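Local coordinates for anopheles gambiae adenosine kinase (Anopheles gambiae, PDB 3LOO), which catalyses the ATP-dependent phosphorylation of adenosine to AMP, as an adenosine kinase of the pfkB carbohydrate kinase family, at residues E254-I259 with I279-D284; V286-A291 with R297-Q302; I243-A246 with N250-T253; V232-G237 with G321-Q326. All blocks are in the same frame, centred on the assembly; numbering follows the deposited sequence.

Contact 1: residues E254-I259 with I279-D284. With B4P (bis(adenosine)-5'-tetraphosphate), chain D.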
# COMPACT_ATOMS: atom_id res chain seq x y z
N GLU A 254 -19.22 11.64 8.84
CA GLU A 254 -18.10 10.85 9.29
C GLU A 254 -18.46 9.38 9.48
O GLU A 254 -17.64 8.60 9.94
CB GLU A 254 -17.47 11.43 10.56
CG GLU A 254 -16.61 12.60 10.21
CD GLU A 254 -15.94 13.25 11.38
OE1 GLU A 254 -16.00 12.71 12.50
OE2 GLU A 254 -15.32 14.31 11.15
N ASP A 255 -19.69 9.03 9.09
CA ASP A 255 -20.23 7.68 9.10
C ASP A 255 -19.56 6.86 7.99
O ASP A 255 -19.73 7.13 6.79
CB ASP A 255 -21.76 7.77 8.90
CG ASP A 255 -22.46 6.40 8.88
OD1 ASP A 255 -21.89 5.38 8.42
OD2 ASP A 255 -23.64 6.36 9.27
N LEU A 256 -18.79 5.86 8.40
CA LEU A 256 -17.97 5.11 7.47
C LEU A 256 -18.80 4.31 6.48
O LEU A 256 -18.42 4.17 5.31
CB LEU A 256 -17.04 4.16 8.22
CG LEU A 256 -15.93 4.81 9.03
CD1 LEU A 256 -15.25 3.71 9.80
CD2 LEU A 256 -14.96 5.58 8.13
N ARG A 257 -19.93 3.77 6.94
CA ARG A 257 -20.80 2.98 6.05
C ARG A 257 -21.33 3.87 4.92
O ARG A 257 -21.29 3.50 3.76
CB ARG A 257 -21.94 2.31 6.84
CG ARG A 257 -21.42 1.20 7.78
CD ARG A 257 -22.46 0.77 8.80
NE ARG A 257 -21.93 -0.32 9.61
CZ ARG A 257 -21.00 -0.18 10.56
NH1 ARG A 257 -20.46 1.01 10.81
NH2 ARG A 257 -20.58 -1.23 11.26
N GLU A 258 -21.79 5.06 5.28
CA GLU A 258 -22.31 6.01 4.32
C GLU A 258 -21.23 6.47 3.36
O GLU A 258 -21.46 6.61 2.15
CB GLU A 258 -22.90 7.22 5.08
CG GLU A 258 -23.25 8.40 4.18
CD GLU A 258 -24.41 8.09 3.24
OE1 GLU A 258 -25.17 7.13 3.53
OE2 GLU A 258 -24.55 8.82 2.21
N ILE A 259 -20.04 6.74 3.89
CA ILE A 259 -18.93 7.18 3.05
C ILE A 259 -18.61 6.07 2.04
O ILE A 259 -18.51 6.33 0.86
CB ILE A 259 -17.67 7.58 3.90
CG1 ILE A 259 -17.95 8.84 4.74
CG2 ILE A 259 -16.44 7.83 2.99
CD1 ILE A 259 -17.03 8.96 5.96
N ILE A 279 -12.95 -0.99 4.06
CA ILE A 279 -12.45 -0.07 5.08
C ILE A 279 -12.06 -0.84 6.31
O ILE A 279 -12.92 -1.52 6.91
CB ILE A 279 -13.49 1.01 5.43
CG1 ILE A 279 -13.84 1.77 4.13
CG2 ILE A 279 -12.93 1.98 6.51
CD1 ILE A 279 -15.03 2.64 4.24
N THR A 280 -10.77 -0.76 6.65
CA THR A 280 -10.24 -1.35 7.86
C THR A 280 -10.41 -0.33 8.99
O THR A 280 -10.41 0.89 8.75
CB THR A 280 -8.73 -1.77 7.69
OG1 THR A 280 -7.90 -0.62 7.46
CG2 THR A 280 -8.56 -2.78 6.51
N GLN A 281 -10.54 -0.83 10.21
CA GLN A 281 -10.78 -0.01 11.39
C GLN A 281 -9.94 -0.51 12.58
O GLN A 281 -10.48 -0.62 13.68
CB GLN A 281 -12.24 -0.15 11.83
CG GLN A 281 -13.31 -0.03 10.75
CD GLN A 281 -14.70 0.15 11.37
OE1 GLN A 281 -15.47 -0.82 11.57
NE2 GLN A 281 -15.01 1.38 11.73
N GLY A 282 -8.66 -0.82 12.38
CA GLY A 282 -7.86 -1.40 13.45
C GLY A 282 -8.43 -2.71 14.00
O GLY A 282 -8.62 -3.67 13.25
N SER A 283 -8.72 -2.74 15.31
CA SER A 283 -9.27 -3.92 15.97
C SER A 283 -10.76 -4.09 15.74
O SER A 283 -11.33 -5.13 16.06
CB SER A 283 -8.99 -3.90 17.48
OG SER A 283 -9.61 -2.78 18.08
N ASP A 284 -11.41 -3.07 15.18
CA ASP A 284 -12.84 -3.16 14.88
C ASP A 284 -13.07 -3.82 13.52
O ASP A 284 -12.10 -4.06 12.80
CB ASP A 284 -13.48 -1.78 14.92
CG ASP A 284 -13.68 -1.29 16.33
OD1 ASP A 284 -13.77 -2.11 17.27
OD2 ASP A 284 -13.74 -0.06 16.49
PA B4P D . 1.40 1.52 8.93
O1A B4P D . 2.14 0.64 9.92
O2A B4P D . 1.24 3.00 9.28
O3A B4P D . -0.11 0.97 8.90
PB B4P D . -0.78 0.47 7.55
O1B B4P D . -0.14 -0.83 7.05
O2B B4P D . -1.04 1.60 6.56
O3B B4P D . -2.09 0.10 8.51
PG B4P D . -3.59 0.67 8.40
O1G B4P D . -3.81 1.84 9.31
O2G B4P D . -3.85 0.94 6.93
O3G B4P D . -4.51 -0.55 8.86
PD B4P D . -5.40 -0.77 10.19
O1D B4P D . -4.65 -0.21 11.34
O2D B4P D . -6.84 -0.41 9.98
O5E B4P D . 2.02 1.34 7.44
C5E B4P D . 3.43 1.31 7.46
C4E B4P D . 4.08 1.34 6.11
O4E B4P D . 3.73 2.49 5.34
C3E B4P D . 5.56 1.45 6.32
O3E B4P D . 6.08 0.14 6.04
C2E B4P D . 6.03 2.45 5.25
O2E B4P D . 7.12 2.00 4.44
C1E B4P D . 4.76 2.72 4.42
N9A B4P D . 4.75 4.12 3.98
C8A B4P D . 4.64 5.25 4.74
N7A B4P D . 4.69 6.33 3.90
C5A B4P D . 4.85 5.89 2.62
C6A B4P D . 4.96 6.50 1.36
N6A B4P D . 4.95 7.86 1.19
N1A B4P D . 5.12 5.72 0.26
C2A B4P D . 5.14 4.37 0.35
N3A B4P D . 5.03 3.76 1.55
C4A B4P D . 4.88 4.49 2.68
O5F B4P D . -5.26 -2.36 10.30
C5F B4P D . -5.44 -3.21 9.17
C4F B4P D . -5.73 -4.61 9.72
O4F B4P D . -4.78 -4.99 10.72
C3F B4P D . -7.05 -4.64 10.47
O3F B4P D . -8.12 -4.74 9.54
C2F B4P D . -6.88 -5.86 11.35
O2F B4P D . -7.19 -7.06 10.62
C1F B4P D . -5.40 -5.79 11.74
N9B B4P D . -5.30 -5.06 13.04
C8B B4P D . -4.94 -3.77 13.20
N7B B4P D . -4.98 -3.42 14.51
C5B B4P D . -5.37 -4.49 15.23
C6B B4P D . -5.60 -4.75 16.58
N6B B4P D . -5.41 -3.76 17.49
N1B B4P D . -5.99 -6.00 16.97
C2B B4P D . -6.18 -7.00 16.07
N3B B4P D . -5.98 -6.80 14.73
C4B B4P D . -5.59 -5.58 14.26
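Leu-256 and Ile-279 mark the closest backbone approach of helix 256-264 to strand 276-281, their CA atoms 7.9 Å apart, and no hydrogen bond joins 254-259 to 279-284. Side chains bridge the interval, chiefly the branched, apolar Leu-256 and Ile-279. CD1 of Leu-256 faces CG2 of Ile-279 at 4.4 Å, a loose contact, and CD1 of Ile-279 comes within 3.9 Å of Leu-256 O. Leu-256 CG and Ile-279 CG1 both sit beside the backbone N; in Ile-279 (chi1 -58°) this turns CG1 and its CD1 to the helix while CG2 stays anti to the N. Leu-256 also runs past the extended side chain of Gln-281, the two pointing in opposite directions. The helix begins with Asp-255 as N-cap: its OD1, approached from above the carboxylate plane, accepts from Glu-258 N at 3.2 Å, the usual role of a short acidic side chain where amide N-H groups lack helical partners. At the end of the strand, a type II' turn from Gln-281 to Asp-284 has Gly-282 at its second position, where positive phi (58°) suits glycine. Thr-280 OG1, at 2.7 Å, and Gly-282 N, at 3.0 Å, both donate to O2D of the bound tetraphosphate. Ile-279 thus points to the helix and Thr-280 away from it, to the ligand, with the turn adding Gly-282 N. Leu-256 reaches Ala-242 of helix 239-248 and Leu-287 of strand 284-290 as well, and Ile-279 touches Ile-289, which places this contact where two helices cover the sheet beside strands 276-281 and 284-290.

Contact 2: residues V286-A291 with R297-Q302. With B4P (bis(adenosine)-5'-tetraphosphate), chain D.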
# COMPACT_ATOMS: atom_id res chain seq x y z
N VAL A 286 -13.62 -5.17 9.81
CA VAL A 286 -13.37 -4.72 8.46
C VAL A 286 -14.73 -4.57 7.76
O VAL A 286 -15.60 -5.45 7.89
CB VAL A 286 -12.47 -5.72 7.68
CG1 VAL A 286 -12.28 -5.24 6.26
CG2 VAL A 286 -11.10 -5.86 8.38
N LEU A 287 -14.93 -3.47 7.03
CA LEU A 287 -16.19 -3.21 6.36
C LEU A 287 -16.07 -3.40 4.86
O LEU A 287 -15.14 -2.90 4.24
CB LEU A 287 -16.70 -1.79 6.63
CG LEU A 287 -16.64 -1.25 8.06
CD1 LEU A 287 -16.94 0.25 8.03
CD2 LEU A 287 -17.61 -2.05 8.98
N LEU A 288 -17.03 -4.14 4.29
CA LEU A 288 -17.10 -4.38 2.86
C LEU A 288 -18.33 -3.69 2.30
O LEU A 288 -19.47 -3.97 2.73
CB LEU A 288 -17.19 -5.90 2.54
CG LEU A 288 -17.65 -6.30 1.12
CD1 LEU A 288 -16.69 -5.79 0.06
CD2 LEU A 288 -17.81 -7.84 1.01
N ILE A 289 -18.10 -2.82 1.32
CA ILE A 289 -19.18 -2.16 0.62
C ILE A 289 -19.11 -2.51 -0.85
O ILE A 289 -18.05 -2.35 -1.48
CB ILE A 289 -19.10 -0.60 0.79
CG1 ILE A 289 -19.00 -0.19 2.27
CG2 ILE A 289 -20.32 0.08 0.12
CD1 ILE A 289 -17.56 0.10 2.78
N GLU A 290 -20.23 -2.98 -1.41
CA GLU A 290 -20.33 -3.25 -2.83
C GLU A 290 -21.33 -2.33 -3.46
O GLU A 290 -22.44 -2.16 -2.95
CB GLU A 290 -20.79 -4.70 -3.12
CG GLU A 290 -20.77 -5.01 -4.64
CD GLU A 290 -21.29 -6.41 -5.01
OE1 GLU A 290 -22.49 -6.70 -4.79
OE2 GLU A 290 -20.48 -7.20 -5.53
N ALA A 291 -20.97 -1.76 -4.60
CA ALA A 291 -21.90 -0.93 -5.33
C ALA A 291 -23.18 -1.74 -5.61
O ALA A 291 -23.13 -2.97 -5.81
CB ALA A 291 -21.28 -0.46 -6.62
N ARG A 297 -21.37 -5.07 4.80
CA ARG A 297 -21.00 -6.30 5.49
C ARG A 297 -19.76 -6.08 6.36
O ARG A 297 -18.87 -5.32 6.00
CB ARG A 297 -20.79 -7.42 4.47
CG ARG A 297 -22.09 -7.68 3.68
CD ARG A 297 -21.90 -8.61 2.51
NE ARG A 297 -21.50 -9.94 2.96
CZ ARG A 297 -20.98 -10.87 2.16
NH1 ARG A 297 -20.79 -10.61 0.87
NH2 ARG A 297 -20.63 -12.05 2.66
N GLU A 298 -19.72 -6.76 7.49
CA GLU A 298 -18.66 -6.63 8.47
C GLU A 298 -17.94 -7.93 8.66
O GLU A 298 -18.57 -8.99 8.69
CB GLU A 298 -19.24 -6.29 9.82
CG GLU A 298 -19.98 -5.01 9.83
CD GLU A 298 -20.65 -4.76 11.15
OE1 GLU A 298 -20.27 -5.40 12.16
OE2 GLU A 298 -21.55 -3.91 11.17
N PHE A 299 -16.63 -7.84 8.83
CA PHE A 299 -15.80 -8.97 9.19
C PHE A 299 -15.07 -8.69 10.51
O PHE A 299 -14.05 -8.00 10.52
CB PHE A 299 -14.81 -9.24 8.05
CG PHE A 299 -15.48 -9.63 6.78
CD1 PHE A 299 -16.05 -8.66 5.95
CD2 PHE A 299 -15.58 -10.97 6.41
CE1 PHE A 299 -16.71 -9.02 4.77
CE2 PHE A 299 -16.23 -11.33 5.22
CZ PHE A 299 -16.78 -10.36 4.39
N PRO A 300 -15.60 -9.23 11.63
CA PRO A 300 -15.01 -8.99 12.94
C PRO A 300 -13.57 -9.44 13.00
O PRO A 300 -13.20 -10.37 12.32
CB PRO A 300 -15.87 -9.86 13.89
CG PRO A 300 -17.14 -10.10 13.13
CD PRO A 300 -16.74 -10.16 11.68
N VAL A 301 -12.76 -8.77 13.81
CA VAL A 301 -11.37 -9.19 14.03
C VAL A 301 -11.14 -9.49 15.50
O VAL A 301 -11.67 -8.80 16.36
CB VAL A 301 -10.36 -8.11 13.50
CG1 VAL A 301 -10.96 -6.76 13.53
CG2 VAL A 301 -9.03 -8.12 14.26
N GLN A 302 -10.36 -10.53 15.81
CA GLN A 302 -9.94 -10.76 17.21
C GLN A 302 -8.95 -9.71 17.69
O GLN A 302 -7.79 -9.69 17.25
CB GLN A 302 -9.33 -12.14 17.39
CG GLN A 302 -10.06 -13.25 16.68
CD GLN A 302 -9.57 -14.59 17.16
OE1 GLN A 302 -9.11 -15.42 16.37
NE2 GLN A 302 -9.63 -14.80 18.48
PA B4P D . 1.40 1.52 8.93
O1A B4P D . 2.14 0.64 9.92
O2A B4P D . 1.24 3.00 9.28
O3A B4P D . -0.11 0.97 8.90
PB B4P D . -0.78 0.47 7.55
O1B B4P D . -0.14 -0.83 7.05
O2B B4P D . -1.04 1.60 6.56
O3B B4P D . -2.09 0.10 8.51
PG B4P D . -3.59 0.67 8.40
O1G B4P D . -3.81 1.84 9.31
O2G B4P D . -3.85 0.94 6.93
O3G B4P D . -4.51 -0.55 8.86
PD B4P D . -5.40 -0.77 10.19
O1D B4P D . -4.65 -0.21 11.34
O2D B4P D . -6.84 -0.41 9.98
O5E B4P D . 2.02 1.34 7.44
C5E B4P D . 3.43 1.31 7.46
C4E B4P D . 4.08 1.34 6.11
O4E B4P D . 3.73 2.49 5.34
C3E B4P D . 5.56 1.45 6.32
O3E B4P D . 6.08 0.14 6.04
C2E B4P D . 6.03 2.45 5.25
O2E B4P D . 7.12 2.00 4.44
C1E B4P D . 4.76 2.72 4.42
N9A B4P D . 4.75 4.12 3.98
C8A B4P D . 4.64 5.25 4.74
N7A B4P D . 4.69 6.33 3.90
C5A B4P D . 4.85 5.89 2.62
C6A B4P D . 4.96 6.50 1.36
N6A B4P D . 4.95 7.86 1.19
N1A B4P D . 5.12 5.72 0.26
C2A B4P D . 5.14 4.37 0.35
N3A B4P D . 5.03 3.76 1.55
C4A B4P D . 4.88 4.49 2.68
O5F B4P D . -5.26 -2.36 10.30
C5F B4P D . -5.44 -3.21 9.17
C4F B4P D . -5.73 -4.61 9.72
O4F B4P D . -4.78 -4.99 10.72
C3F B4P D . -7.05 -4.64 10.47
O3F B4P D . -8.12 -4.74 9.54
C2F B4P D . -6.88 -5.86 11.35
O2F B4P D . -7.19 -7.06 10.62
C1F B4P D . -5.40 -5.79 11.74
N9B B4P D . -5.30 -5.06 13.04
C8B B4P D . -4.94 -3.77 13.20
N7B B4P D . -4.98 -3.42 14.51
C5B B4P D . -5.37 -4.49 15.23
C6B B4P D . -5.60 -4.75 16.58
N6B B4P D . -5.41 -3.76 17.49
N1B B4P D . -5.99 -6.00 16.97
C2B B4P D . -6.18 -7.00 16.07
N3B B4P D . -5.98 -6.80 14.73
C4B B4P D . -5.59 -5.58 14.26
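Phe-299 N donates to Val-286 O at 2.8 Å, in the carbonyl plane, and the same oxygen receives a CA-H...O contact from Glu-298 CA at 3.3 Å. Val-286 N returns a bond to Phe-299 O, with the donor well above the carbonyl plane. A second hydrogen-bonded pair follows: Leu-288 N reaches Arg-297 O at 2.8 Å and nearly straight (175°), while Arg-297 N answers to Leu-288 O. Leu-287 and Glu-298 form the non-hydrogen-bonded pair between them. This is an antiparallel beta hairpin, with 297-299 the edge strand of the large sheet. On one face, with Val-286 and Phe-299, Leu-288 carries CG anti to its N (chi1 164°) and runs beside Arg-297, CD2 4.1 Å from NH1. The phenyl ring turns its edge to the valine carbonyl, and CE1 meets Leu-288 CB at 3.9 Å; Ile-337 and Ile-341 of helix 333-350 also pack on it, fitting a large apolar ring. On the other face CD2 of Leu-287 lies beside CG of Glu-298, whose OE2 is salt-bridged to Arg-257. Val-286 CG2 approaches the ligand ribose O3F at 3.4 Å, and Val-301 CG2 its adenine. Paired backbone bonds thus fix the edge strand, while apolar side chains line one nucleoside of the ligand.

Contact 3: residues I243-A246 with N250-T253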
# COMPACT_ATOMS: atom_id res chain seq x y z
N ILE A 243 -12.62 9.04 6.18
CA ILE A 243 -13.08 10.36 6.71
C ILE A 243 -12.36 11.53 6.03
O ILE A 243 -13.00 12.49 5.57
CB ILE A 243 -12.95 10.38 8.26
CG1 ILE A 243 -13.97 9.39 8.81
CG2 ILE A 243 -13.06 11.84 8.86
CD1 ILE A 243 -13.70 8.93 10.29
N ALA A 244 -11.04 11.43 5.88
CA ALA A 244 -10.29 12.43 5.16
C ALA A 244 -10.83 12.62 3.73
O ALA A 244 -11.00 13.76 3.26
CB ALA A 244 -8.78 12.07 5.17
N LEU A 245 -11.14 11.52 3.04
CA LEU A 245 -11.69 11.62 1.70
C LEU A 245 -13.07 12.32 1.68
O LEU A 245 -13.34 13.17 0.82
CB LEU A 245 -11.79 10.22 1.05
CG LEU A 245 -12.37 10.15 -0.38
CD1 LEU A 245 -12.04 8.83 -1.02
CD2 LEU A 245 -13.89 10.24 -0.33
N ALA A 246 -13.92 11.91 2.60
CA ALA A 246 -15.26 12.47 2.79
C ALA A 246 -15.23 14.00 3.00
O ALA A 246 -16.05 14.71 2.40
CB ALA A 246 -15.95 11.79 3.96
N ASN A 250 -16.64 16.61 0.33
CA ASN A 250 -17.77 17.35 0.89
C ASN A 250 -18.99 16.48 1.15
O ASN A 250 -20.11 16.87 0.85
CB ASN A 250 -18.14 18.53 -0.02
CG ASN A 250 -17.02 19.57 -0.10
OD1 ASN A 250 -16.42 19.97 0.92
ND2 ASN A 250 -16.72 20.02 -1.33
N TYR A 251 -18.77 15.31 1.74
CA TYR A 251 -19.86 14.40 2.02
C TYR A 251 -20.70 14.84 3.19
O TYR A 251 -21.86 14.48 3.28
CB TYR A 251 -19.36 12.96 2.20
CG TYR A 251 -18.94 12.31 0.90
CD1 TYR A 251 -19.22 12.93 -0.33
CD2 TYR A 251 -18.30 11.06 0.89
CE1 TYR A 251 -18.86 12.34 -1.53
CE2 TYR A 251 -17.95 10.45 -0.32
CZ TYR A 251 -18.22 11.09 -1.51
OH TYR A 251 -17.86 10.50 -2.68
N GLY A 252 -20.11 15.62 4.08
CA GLY A 252 -20.78 16.11 5.28
C GLY A 252 -21.09 15.02 6.28
O GLY A 252 -22.04 15.13 7.06
N THR A 253 -20.30 13.94 6.27
CA THR A 253 -20.53 12.86 7.23
C THR A 253 -19.23 12.20 7.65
O THR A 253 -18.27 12.19 6.89
CB THR A 253 -21.50 11.77 6.63
OG1 THR A 253 -21.70 10.74 7.58
CG2 THR A 253 -20.92 11.15 5.35
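This is a local helix-ending contact, in which the chain leaving helix 239-248 folds back over the helix's last turns before helix 256-264 begins. Tyr-251 N gives its hydrogen to Ala-246 O at 2.9 Å, almost straight at 175°, with the donor tilted from the carbonyl plane. The residue before it, Asn-250, is the first to leave helical angles and has positive phi (65°), a conformation that asparagine tolerates better than most residues with a side chain. The reversal brings the tyrosine side chain against the last turns of the helix. With CG beside its backbone N (chi1 -73°), its ring approaches Ala-246 obliquely: CD2 is 3.9 Å from the alanine CB, and CE2 is 4.1 Å from CD2 of Leu-245. The small methyl of alanine lets the ring and the backbone come this near; Ala-246 CB also sits 3.8 Å from Thr-253 O. Leu-245, its CG anti to the backbone N, brings its end to the ring, the two side chains crossing at a slant. Gly-252 follows with positive phi, natural for glycine, and turns the chain toward the next helix. In the loop, Thr-253 OG1 accepts from Asp-255 N, and the threonine side chain meets Ile-259, which packs on Ala-246 too. Positive phi at Asn-250, with the bond from Tyr-251 N spanning five residues back to Ala-246 O, marks a Schellman motif, here ending one helix and leading by a short loop into the next.

Contact 4: residues V232-G237 with G321-Q326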
# COMPACT_ATOMS: atom_id res chain seq x y z
N VAL A 232 -11.29 2.44 -10.91
CA VAL A 232 -10.96 1.66 -9.69
C VAL A 232 -12.00 0.60 -9.42
O VAL A 232 -13.17 0.93 -9.20
CB VAL A 232 -10.76 2.59 -8.48
CG1 VAL A 232 -10.64 1.79 -7.21
CG2 VAL A 232 -9.47 3.43 -8.72
N ASP A 233 -11.59 -0.68 -9.45
CA ASP A 233 -12.49 -1.81 -9.14
C ASP A 233 -12.58 -2.09 -7.65
O ASP A 233 -13.62 -2.52 -7.17
CB ASP A 233 -12.05 -3.10 -9.87
CG ASP A 233 -12.13 -2.96 -11.36
OD1 ASP A 233 -11.08 -2.78 -12.00
OD2 ASP A 233 -13.27 -2.93 -11.87
N VAL A 234 -11.46 -1.92 -6.95
CA VAL A 234 -11.39 -2.14 -5.49
C VAL A 234 -10.59 -0.97 -4.87
O VAL A 234 -9.46 -0.67 -5.29
CB VAL A 234 -10.72 -3.50 -5.07
CG1 VAL A 234 -10.86 -3.73 -3.57
CG2 VAL A 234 -11.33 -4.75 -5.82
N LEU A 235 -11.18 -0.33 -3.85
CA LEU A 235 -10.50 0.69 -3.07
C LEU A 235 -10.37 0.20 -1.61
O LEU A 235 -11.36 -0.15 -0.99
CB LEU A 235 -11.29 1.99 -3.10
CG LEU A 235 -10.74 3.13 -2.22
CD1 LEU A 235 -9.32 3.46 -2.62
CD2 LEU A 235 -11.65 4.42 -2.21
N PHE A 236 -9.14 0.15 -1.11
CA PHE A 236 -8.86 -0.15 0.30
C PHE A 236 -8.51 1.17 1.01
O PHE A 236 -7.98 2.10 0.38
CB PHE A 236 -7.64 -1.06 0.42
CG PHE A 236 -7.73 -2.36 -0.36
CD1 PHE A 236 -8.32 -3.48 0.21
CD2 PHE A 236 -7.18 -2.47 -1.65
CE1 PHE A 236 -8.36 -4.73 -0.49
CE2 PHE A 236 -7.24 -3.68 -2.37
CZ PHE A 236 -7.83 -4.81 -1.78
N GLY A 237 -8.78 1.23 2.31
CA GLY A 237 -8.29 2.35 3.12
C GLY A 237 -8.68 2.14 4.57
O GLY A 237 -9.49 1.26 4.87
N GLY A 321 -2.13 -7.69 1.20
CA GLY A 321 -1.43 -8.89 0.69
C GLY A 321 -2.25 -10.18 0.85
O GLY A 321 -2.29 -10.98 -0.07
N GLY A 322 -2.88 -10.39 2.00
CA GLY A 322 -3.71 -11.58 2.26
C GLY A 322 -4.89 -11.62 1.30
O GLY A 322 -5.21 -12.66 0.71
N PHE A 323 -5.55 -10.47 1.15
CA PHE A 323 -6.67 -10.30 0.21
C PHE A 323 -6.27 -10.66 -1.22
O PHE A 323 -6.99 -11.43 -1.91
CB PHE A 323 -7.20 -8.85 0.25
CG PHE A 323 -8.35 -8.57 -0.70
CD1 PHE A 323 -9.67 -8.54 -0.22
CD2 PHE A 323 -8.12 -8.33 -2.04
CE1 PHE A 323 -10.75 -8.29 -1.08
CE2 PHE A 323 -9.18 -8.06 -2.91
CZ PHE A 323 -10.51 -8.04 -2.43
N LEU A 324 -5.13 -10.13 -1.66
CA LEU A 324 -4.66 -10.34 -3.06
C LEU A 324 -4.25 -11.81 -3.27
O LEU A 324 -4.44 -12.35 -4.35
CB LEU A 324 -3.46 -9.43 -3.38
CG LEU A 324 -3.76 -7.93 -3.58
CD1 LEU A 324 -2.47 -7.18 -3.65
CD2 LEU A 324 -4.55 -7.71 -4.88
N ALA A 325 -3.66 -12.45 -2.26
CA ALA A 325 -3.30 -13.87 -2.38
C ALA A 325 -4.54 -14.75 -2.71
O ALA A 325 -4.44 -15.74 -3.47
CB ALA A 325 -2.62 -14.35 -1.12
N GLN A 326 -5.69 -14.41 -2.12
CA GLN A 326 -6.90 -15.18 -2.38
C GLN A 326 -7.57 -14.77 -3.66
O GLN A 326 -8.17 -15.61 -4.33
CB GLN A 326 -7.88 -15.12 -1.21
CG GLN A 326 -7.29 -15.71 0.07
CD GLN A 326 -6.65 -17.09 -0.14
OE1 GLN A 326 -7.13 -17.90 -0.93
NE2 GLN A 326 -5.57 -17.36 0.58
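An edge-to-face aromatic pair ties strand 234-238, in the parallel part of the large mixed sheet, to helix 315-328 packed on its face. The edge of Phe-236 points at the face of Phe-323: the ring planes stand at 84° with their centroids 5.0 Å apart. CZ of Phe-236 makes the nearest approach, 3.5 Å from CD2 of Phe-323, and lies over that ring off-centre, toward its rim. The torsions bring this about from both sides. On the helix, Phe-323 holds CG anti to its backbone N (chi1 179°), reaching out to the strand; on the strand, Phe-236 has CG beside its N and projects to the helix. In the alpha/beta core of the pfkB (ribokinase-like) family, helices pack on both faces of such a sheet, and large flat side chains suit a gap where the backbones are wide apart: the CA atoms of Phe-236 and Phe-323 are 10.4 Å from each other. T-shaped geometry sets the weakly positive ring hydrogens against the electron-rich face. Val-234, two residues earlier on the same side of the strand, lays CG1 over one face of Phe-236 and comes to 4.5 Å from CZ of Phe-323, its compact branch filling in beside the rings. Cys-336 and Ile-337 of helix 333-350 also touch Phe-323.

Contacts 1, 2 and 4 share the large sheet, whose strands 234-238, 276-281 and 284-290 lie side by side, 297-299 ending it. Ile-279 O and Leu-287 N, 2.8 Å apart, probably hydrogen-bond contact 1 to contact 2, and Arg-257 NH2 meets Glu-298 OE2 in a salt bridge at 2.9 Å. Thr-280 N and Gly-237 O, at 3.0 Å, similarly link contact 1 to contact 4. Contact 3 leads along the chain into contact 1, Ile-259 CD1 reaching Ala-246 CB at 3.6 Å. Contacts 1 and 2 both touch the bound dinucleotide; the side chains of Phe-236 in contact 4 and Leu-245 in contact 3 stay about 8 and 14 Å from it.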